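Local coordinates for biogenic amine-binding protein (Rhodnius prolixus, PDB 4GE1), which is a salivary lipocalin that binds biogenic amines such as tryptamine in its barrel, probably scavenging serotonin and norepinephrine during blood feeding, at residues Q49-S61 and S71-D83. Residues are numbered along the deposited sequence; the frame is centred on the assembly and turned at random.
Sequences QKTADGKIKEVFS and SYDISFAKVSDFD. With TSS (2-(1H-indol-3-yl)ethanamine), chain E.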
ATOM      1  N   GLN A  49       6.269   8.113   6.242  1.00 33.25           N
ATOM      2  CA  GLN A  49       7.373   9.045   6.407  1.00 39.30           C
ATOM      3  C   GLN A  49       8.710   8.335   6.300  1.00 36.75           C
ATOM      4  O   GLN A  49       8.815   7.133   6.549  1.00 37.24           O
ATOM      5  CB  GLN A  49       7.287   9.728   7.771  1.00 36.52           C
ATOM      6  CG  GLN A  49       7.064   8.732   8.901  1.00 43.51           C
ATOM      7  CD  GLN A  49       7.435   9.258  10.277  1.00 44.09           C
ATOM      8  OE1 GLN A  49       7.130  10.404  10.638  1.00 44.28           O
ATOM      9  NE2 GLN A  49       8.088   8.408  11.065  1.00 46.47           N
ATOM     10  N   LYS A  50       9.723   9.105   5.923  1.00 39.36           N
ATOM     11  CA  LYS A  50      11.106   8.685   5.984  1.00 41.56           C
ATOM     12  C   LYS A  50      11.830   9.691   6.883  1.00 45.86           C
ATOM     13  O   LYS A  50      11.860  10.887   6.583  1.00 44.28           O
ATOM     14  CB  LYS A  50      11.724   8.699   4.581  1.00 40.68           C
ATOM     15  CG  LYS A  50      13.209   8.327   4.556  1.00 42.85           C
ATOM     16  CD  LYS A  50      13.821   8.497   3.164  1.00 48.25           C
ATOM     17  CE  LYS A  50      14.710   9.746   3.076  1.00 62.40           C
ATOM     18  NZ  LYS A  50      15.927   9.677   3.939  1.00 59.99           N
ATOM     19  N   THR A  51      12.403   9.222   7.987  1.00 41.73           N
ATOM     20  CA  THR A  51      13.144  10.118   8.872  1.00 46.94           C
ATOM     21  C   THR A  51      14.650  10.070   8.616  1.00 51.41           C
ATOM     22  O   THR A  51      15.144   9.207   7.882  1.00 56.27           O
ATOM     23  CB  THR A  51      12.839   9.857  10.365  1.00 45.61           C
ATOM     24  OG1 THR A  51      12.991   8.466  10.656  1.00 52.19           O
ATOM     25  CG2 THR A  51      11.409  10.303  10.712  1.00 35.25           C
ATOM     26  N   ALA A  52      15.377  10.998   9.227  1.00 46.29           N
ATOM     27  CA  ALA A  52      16.795  11.162   8.938  1.00 48.83           C
ATOM     28  C   ALA A  52      17.615   9.943   9.353  1.00 51.45           C
ATOM     29  O   ALA A  52      18.673   9.667   8.783  1.00 54.15           O
ATOM     30  CB  ALA A  52      17.330  12.424   9.605  1.00 54.69           C
ATOM     31  N   ASP A  53      17.129   9.219  10.354  1.00 47.85           N
ATOM     32  CA  ASP A  53      17.794   7.990  10.770  1.00 55.45           C
ATOM     33  C   ASP A  53      17.683   6.918   9.684  1.00 56.81           C
ATOM     34  O   ASP A  53      18.241   5.833   9.819  1.00 63.35           O
ATOM     35  CB  ASP A  53      17.201   7.470  12.081  1.00 56.49           C
ATOM     36  CG  ASP A  53      15.714   7.168  11.972  1.00 55.69           C
ATOM     37  OD1 ASP A  53      15.169   7.229  10.847  1.00 48.30           O
ATOM     38  OD2 ASP A  53      15.089   6.864  13.011  1.00 60.53           O
ATOM     39  N   GLY A  54      16.944   7.224   8.621  1.00 57.02           N
ATOM     40  CA  GLY A  54      16.794   6.314   7.501  1.00 62.72           C
ATOM     41  C   GLY A  54      15.655   5.313   7.631  1.00 57.90           C
ATOM     42  O   GLY A  54      15.533   4.393   6.820  1.00 58.27           O
ATOM     43  N   LYS A  55      14.819   5.483   8.648  1.00 52.79           N
ATOM     44  CA  LYS A  55      13.663   4.612   8.835  1.00 49.85           C
ATOM     45  C   LYS A  55      12.489   5.038   7.955  1.00 44.83           C
ATOM     46  O   LYS A  55      12.193   6.228   7.819  1.00 41.12           O
ATOM     47  CB  LYS A  55      13.232   4.587  10.305  1.00 55.23           C
ATOM     48  CG  LYS A  55      14.254   3.958  11.253  1.00 60.52           C
ATOM     49  CD  LYS A  55      13.742   3.948  12.691  1.00 59.07           C
ATOM     50  CE  LYS A  55      14.684   3.182  13.618  1.00 68.10           C
ATOM     51  NZ  LYS A  55      15.315   4.043  14.672  1.00 62.10           N
ATOM     52  N   ILE A  56      11.824   4.062   7.348  1.00 47.12           N
ATOM     53  CA  ILE A  56      10.569   4.331   6.652  1.00 44.20           C
ATOM     54  C   ILE A  56       9.433   3.669   7.417  1.00 39.58           C
ATOM     55  O   ILE A  56       9.545   2.524   7.845  1.00 41.44           O
ATOM     56  CB  ILE A  56      10.600   3.867   5.176  1.00 44.15           C
ATOM     57  CG1 ILE A  56      11.575   4.728   4.368  1.00 42.53           C
ATOM     58  CG2 ILE A  56       9.218   3.952   4.549  1.00 49.80           C
ATOM     59  CD1 ILE A  56      12.985   4.244   4.424  1.00 53.39           C
ATOM     60  N   LYS A  57       8.343   4.398   7.605  1.00 39.00           N
ATOM     61  CA  LYS A  57       7.243   3.904   8.417  1.00 37.46           C
ATOM     62  C   LYS A  57       5.958   4.176   7.674  1.00 36.91           C
ATOM     63  O   LYS A  57       5.764   5.280   7.181  1.00 29.00           O
ATOM     64  CB  LYS A  57       7.234   4.619   9.771  1.00 43.20           C
ATOM     65  CG  LYS A  57       6.159   4.135  10.733  1.00 41.73           C
ATOM     66  CD  LYS A  57       6.491   4.597  12.146  1.00 43.32           C
ATOM     67  CE  LYS A  57       5.502   4.080  13.169  1.00 38.75           C
ATOM     68  NZ  LYS A  57       5.892   4.549  14.536  1.00 49.44           N
ATOM     69  N   GLU A  58       5.089   3.170   7.565  1.00 31.31           N
ATOM     70  CA  GLU A  58       3.865   3.328   6.785  1.00 31.24           C
ATOM     71  C   GLU A  58       2.671   2.764   7.544  1.00 26.57           C
ATOM     72  O   GLU A  58       2.643   1.579   7.870  1.00 28.27           O
ATOM     73  CB  GLU A  58       3.996   2.639   5.424  1.00 34.98           C
ATOM     74  CG  GLU A  58       5.337   2.860   4.732  1.00 33.99           C
ATOM     75  CD  GLU A  58       5.390   2.236   3.344  1.00 33.09           C
ATOM     76  OE1 GLU A  58       4.702   2.746   2.433  1.00 34.92           O
ATOM     77  OE2 GLU A  58       6.118   1.235   3.170  1.00 35.75           O
ATOM     78  N   VAL A  59       1.700   3.625   7.832  1.00 24.52           N
ATOM     79  CA  VAL A  59       0.569   3.233   8.660  1.00 24.92           C
ATOM     80  C   VAL A  59      -0.713   3.188   7.847  1.00 18.98           C
ATOM     81  O   VAL A  59      -1.077   4.177   7.205  1.00 23.60           O
ATOM     82  CB  VAL A  59       0.386   4.183   9.852  1.00 28.76           C
ATOM     83  CG1 VAL A  59      -0.869   3.818  10.626  1.00 30.00           C
ATOM     84  CG2 VAL A  59       1.606   4.131  10.765  1.00 25.30           C
ATOM     85  N   PHE A  60      -1.383   2.036   7.874  1.00 25.93           N
ATOM     86  CA  PHE A  60      -2.576   1.814   7.054  1.00 24.44           C
ATOM     87  C   PHE A  60      -3.862   1.790   7.883  1.00 26.48           C
ATOM     88  O   PHE A  60      -3.924   1.160   8.937  1.00 27.77           O
ATOM     89  CB  PHE A  60      -2.465   0.492   6.281  1.00 27.07           C
ATOM     90  CG  PHE A  60      -1.296   0.430   5.315  1.00 29.66           C
ATOM     91  CD1 PHE A  60      -0.026   0.115   5.763  1.00 23.15           C
ATOM     92  CD2 PHE A  60      -1.484   0.644   3.957  1.00 28.38           C
ATOM     93  CE1 PHE A  60       1.045   0.041   4.879  1.00 28.25           C
ATOM     94  CE2 PHE A  60      -0.412   0.573   3.061  1.00 30.48           C
ATOM     95  CZ  PHE A  60       0.846   0.274   3.523  1.00 21.88           C
ATOM     96  N   SER A  61      -4.878   2.494   7.395  1.00 22.68           N
ATOM     97  CA  SER A  61      -6.234   2.365   7.907  1.00 31.67           C
ATOM     98  C   SER A  61      -7.094   1.645   6.857  1.00 30.45           C
ATOM     99  O   SER A  61      -7.307   2.160   5.760  1.00 29.25           O
ATOM    100  CB  SER A  61      -6.812   3.754   8.222  1.00 27.37           C
ATOM    101  OG  SER A  61      -8.221   3.726   8.343  1.00 30.65           O
ATOM    102  N   SER A  71      -9.423  -2.116  10.183  1.00 25.44           N
ATOM    103  CA  SER A  71      -8.238  -2.870  10.552  1.00 31.03           C
ATOM    104  C   SER A  71      -7.029  -1.988  10.272  1.00 25.64           C
ATOM    105  O   SER A  71      -7.072  -1.127   9.396  1.00 32.06           O
ATOM    106  CB  SER A  71      -8.143  -4.166   9.748  1.00 32.07           C
ATOM    107  OG  SER A  71      -7.845  -3.869   8.398  1.00 37.81           O
ATOM    108  N   TYR A  72      -5.954  -2.209  11.015  1.00 25.34           N
ATOM    109  CA  TYR A  72      -4.770  -1.372  10.912  1.00 31.59           C
ATOM    110  C   TYR A  72      -3.527  -2.237  10.754  1.00 31.20           C
ATOM    111  O   TYR A  72      -3.450  -3.332  11.310  1.00 28.19           O
ATOM    112  CB  TYR A  72      -4.624  -0.497  12.159  1.00 32.69           C
ATOM    113  CG  TYR A  72      -5.870   0.262  12.541  1.00 34.43           C
ATOM    114  CD1 TYR A  72      -6.788  -0.278  13.448  1.00 37.03           C
ATOM    115  CD2 TYR A  72      -6.137   1.518  12.006  1.00 29.50           C
ATOM    116  CE1 TYR A  72      -7.944   0.416  13.812  1.00 33.91           C
ATOM    117  CE2 TYR A  72      -7.295   2.223  12.360  1.00 31.92           C
ATOM    118  CZ  TYR A  72      -8.192   1.666  13.262  1.00 32.37           C
ATOM    119  OH  TYR A  72      -9.328   2.360  13.627  1.00 29.19           O
ATOM    120  N   ASP A  73      -2.564  -1.741   9.985  1.00 27.91           N
ATOM    121  CA  ASP A  73      -1.260  -2.396   9.875  1.00 28.21           C
ATOM    122  C   ASP A  73      -0.162  -1.371   9.621  1.00 28.13           C
ATOM    123  O   ASP A  73      -0.433  -0.235   9.218  1.00 26.68           O
ATOM    124  CB  ASP A  73      -1.251  -3.543   8.833  1.00 21.67           C
ATOM    125  CG  ASP A  73      -1.638  -3.093   7.440  1.00 31.64           C
ATOM    126  OD1 ASP A  73      -2.845  -3.155   7.113  1.00 30.16           O
ATOM    127  OD2 ASP A  73      -0.737  -2.715   6.650  1.00 29.83           O
ATOM    128  N   ILE A  74       1.075  -1.759   9.897  1.00 28.91           N
ATOM    129  CA  ILE A  74       2.183  -0.824   9.769  1.00 33.00           C
ATOM    130  C   ILE A  74       3.368  -1.497   9.121  1.00 32.65           C
ATOM    131  O   ILE A  74       3.780  -2.579   9.544  1.00 33.17           O
ATOM    132  CB  ILE A  74       2.629  -0.285  11.142  1.00 27.71           C
ATOM    133  CG1 ILE A  74       1.422   0.249  11.927  1.00 28.79           C
ATOM    134  CG2 ILE A  74       3.707   0.785  10.967  1.00 31.03           C
ATOM    135  CD1 ILE A  74       1.741   0.602  13.383  1.00 34.18           C
ATOM    136  N   SER A  75       3.921  -0.850   8.103  1.00 29.30           N
ATOM    137  CA  SER A  75       5.149  -1.337   7.490  1.00 36.45           C
ATOM    138  C   SER A  75       6.353  -0.589   8.030  1.00 38.26           C
ATOM    139  O   SER A  75       6.358   0.649   8.081  1.00 36.19           O
ATOM    140  CB  SER A  75       5.103  -1.191   5.973  1.00 30.57           C
ATOM    141  OG  SER A  75       4.120  -2.032   5.421  1.00 34.79           O
ATOM    142  N   PHE A  76       7.371  -1.348   8.426  1.00 37.04           N
ATOM    143  CA  PHE A  76       8.632  -0.772   8.871  1.00 39.99           C
ATOM    144  C   PHE A  76       9.728  -1.215   7.913  1.00 44.98           C
ATOM    145  O   PHE A  76       9.859  -2.410   7.619  1.00 42.50           O
ATOM    146  CB  PHE A  76       8.999  -1.267  10.269  1.00 42.98           C
ATOM    147  CG  PHE A  76       7.937  -1.036  11.301  1.00 43.24           C
ATOM    148  CD1 PHE A  76       6.890  -1.933  11.449  1.00 38.25           C
ATOM    149  CD2 PHE A  76       8.003   0.060  12.149  1.00 41.30           C
ATOM    150  CE1 PHE A  76       5.914  -1.732  12.416  1.00 37.70           C
ATOM    151  CE2 PHE A  76       7.033   0.274  13.117  1.00 41.87           C
ATOM    152  CZ  PHE A  76       5.983  -0.624  13.252  1.00 38.95           C
ATOM    153  N   ALA A  77      10.510  -0.260   7.426  1.00 37.52           N
ATOM    154  CA  ALA A  77      11.659  -0.581   6.589  1.00 39.31           C
ATOM    155  C   ALA A  77      12.775   0.409   6.846  1.00 42.36           C
ATOM    156  O   ALA A  77      12.611   1.369   7.609  1.00 40.08           O
ATOM    157  CB  ALA A  77      11.277  -0.568   5.122  1.00 31.37           C
ATOM    158  N   LYS A  78      13.912   0.152   6.214  1.00 44.38           N
ATOM    159  CA  LYS A  78      15.047   1.051   6.265  1.00 53.71           C
ATOM    160  C   LYS A  78      15.542   1.258   4.849  1.00 49.84           C
ATOM    161  O   LYS A  78      15.299   0.428   3.974  1.00 47.72           O
ATOM    162  CB  LYS A  78      16.158   0.481   7.150  1.00 62.94           C
ATOM    163  CG  LYS A  78      15.713   0.197   8.577  1.00 68.65           C
ATOM    164  CD  LYS A  78      16.851  -0.329   9.440  1.00 73.38           C
ATOM    165  CE  LYS A  78      17.615   0.799  10.104  1.00 76.39           C
ATOM    166  NZ  LYS A  78      18.586   0.272  11.103  1.00 88.94           N
ATOM    167  N   VAL A  79      16.231   2.370   4.634  1.00 44.07           N
ATOM    168  CA  VAL A  79      16.746   2.724   3.321  1.00 47.68           C
ATOM    169  C   VAL A  79      17.627   1.618   2.743  1.00 53.67           C
ATOM    170  O   VAL A  79      17.703   1.454   1.526  1.00 64.79           O
ATOM    171  CB  VAL A  79      17.533   4.063   3.378  1.00 56.19           C
ATOM    172  CG1 VAL A  79      18.318   4.298   2.092  1.00 62.27           C
ATOM    173  CG2 VAL A  79      16.586   5.209   3.637  1.00 48.54           C
ATOM    174  N   SER A  80      18.280   0.854   3.614  1.00 45.37           N
ATOM    175  CA  SER A  80      19.195  -0.188   3.154  1.00 53.60           C
ATOM    176  C   SER A  80      18.446  -1.469   2.787  1.00 55.62           C
ATOM    177  O   SER A  80      19.063  -2.477   2.456  1.00 58.53           O
ATOM    178  CB  SER A  80      20.274  -0.476   4.202  1.00 58.24           C
ATOM    179  OG  SER A  80      19.696  -0.898   5.423  1.00 66.54           O
ATOM    180  N   ASP A  81      17.116  -1.417   2.857  1.00 54.62           N
ATOM    181  CA  ASP A  81      16.265  -2.538   2.443  1.00 55.96           C
ATOM    182  C   ASP A  81      15.793  -2.373   1.003  1.00 48.42           C
ATOM    183  O   ASP A  81      15.057  -3.204   0.490  1.00 56.92           O
ATOM    184  CB  ASP A  81      15.042  -2.665   3.355  1.00 56.40           C
ATOM    185  CG  ASP A  81      15.376  -3.265   4.705  1.00 62.67           C
ATOM    186  OD1 ASP A  81      16.375  -4.007   4.799  1.00 65.80           O
ATOM    187  OD2 ASP A  81      14.632  -2.995   5.672  1.00 64.49           O
ATOM    188  N   PHE A  82      16.212  -1.287   0.365  1.00 55.16           N
ATOM    189  CA  PHE A  82      15.842  -1.003  -1.014  1.00 51.49           C
ATOM    190  C   PHE A  82      16.836  -1.592  -1.999  1.00 58.48           C
ATOM    191  O   PHE A  82      18.018  -1.763  -1.686  1.00 59.09           O
ATOM    192  CB  PHE A  82      15.733   0.504  -1.240  1.00 54.54           C
ATOM    193  CG  PHE A  82      14.475   1.092  -0.706  1.00 52.99           C
ATOM    194  CD1 PHE A  82      14.278   1.206   0.663  1.00 45.28           C
ATOM    195  CD2 PHE A  82      13.477   1.513  -1.567  1.00 52.35           C
ATOM    196  CE1 PHE A  82      13.101   1.731   1.163  1.00 45.11           C
ATOM    197  CE2 PHE A  82      12.303   2.044  -1.074  1.00 50.39           C
ATOM    198  CZ  PHE A  82      12.116   2.154   0.292  1.00 48.35           C
ATOM    199  N   ASP A  83      16.345  -1.881  -3.198  1.00 57.47           N
ATOM    200  CA  ASP A  83      17.147  -2.522  -4.226  1.00 63.71           C
ATOM    201  C   ASP A  83      17.849  -1.490  -5.106  1.00 64.14           C
ATOM    202  O   ASP A  83      17.356  -1.120  -6.171  1.00 66.69           O
ATOM    203  CB  ASP A  83      16.272  -3.455  -5.070  1.00 64.07           C
ATOM    204  CG  ASP A  83      17.073  -4.224  -6.101  1.00 74.16           C
ATOM    205  OD1 ASP A  83      18.288  -4.420  -5.882  1.00 73.68           O
ATOM    206  OD2 ASP A  83      16.492  -4.628  -7.130  1.00 77.12           O
TER
HETATM  207  N1  TSS E 201      -1.103  -2.552   3.996  1.00 34.81           N
HETATM  208  CA  TSS E 201      -0.738  -3.825   3.423  1.00 33.03           C
HETATM  209  CB  TSS E 201      -0.787  -3.939   1.931  1.00 28.36           C
HETATM  210  CG  TSS E 201      -0.363  -2.752   1.126  1.00 22.27           C
HETATM  211  CD1 TSS E 201      -1.185  -1.935   0.363  1.00 26.25           C
HETATM  212  NE1 TSS E 201      -0.436  -0.981  -0.229  1.00 28.66           N
HETATM  213  CE2 TSS E 201       0.884  -1.140   0.142  1.00 29.18           C
HETATM  214  CD2 TSS E 201       0.958  -2.229   0.973  1.00 23.34           C
HETATM  215  CZ2 TSS E 201       2.055  -0.404  -0.186  1.00 31.48           C
HETATM  216  CH2 TSS E 201       3.289  -0.796   0.327  1.00 29.68           C
HETATM  217  CZ3 TSS E 201       3.364  -1.905   1.173  1.00 33.62           C
HETATM  218  CE3 TSS E 201       2.209  -2.624   1.500  1.00 23.18           C
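Phe60 and Asp73 face each other as a hydrogen-bonded antiparallel pair and together hold the amine of the tryptamine. Asp73 OD2 accepts a hydrogen bond from the ligand's N1 at 2.7 Å, while the same N1 stands 3.0 Å above the Phe60 ring, over its centre, an arrangement consistent with a cation-pi contact. Asp73 takes the less common rotamer with CG between its backbone N and carbonyl carbon (chi1 58°), which swings the carboxylate toward Phe60, its plane 21° from that of the ring and OD2 3.0 Å from Phe60 CD1. Outside the pair, Asn93 and Asn62 bond to OD2 and OD1 and probably fix the carboxylate's orientation, and Gln139 also binds the ligand.

Backbone bonding sets this register. The N-to-C directions of strands 55-61 and 71-78 lie 164° apart, so the strands are nearly antiparallel, and reciprocal bonds join Ile56 with Ala77, Glu58 with Ser75 and, with a weak return bond, Phe60 with Asp73. Beyond them Val79 N donates to Gly54 O at 3.1 Å.

On the ligand-side face, Ser75 OG lies at the Phe60 ring edge, 3.7 Å from CE1, and bonds to Asn93; Glu58 bonds to Tyr89 and His48. Near Gly54, Ile56 CD1 meets Val79 CG2 at 3.8 Å, the two side chains crossing at about a right angle, and touches Phe82.

On the other face, Val59 and Ile74 lie side by side, CG2 to CG2 at 4.0 Å. The extended Lys57 lies alongside Phe76, and its NZ forms a salt bridge with Glu196.

The result is a beta hairpin (strands 55-64 and 69-78) within the up-and-down meander of the lipocalin barrel, whose inward residues form part of the amine pocket.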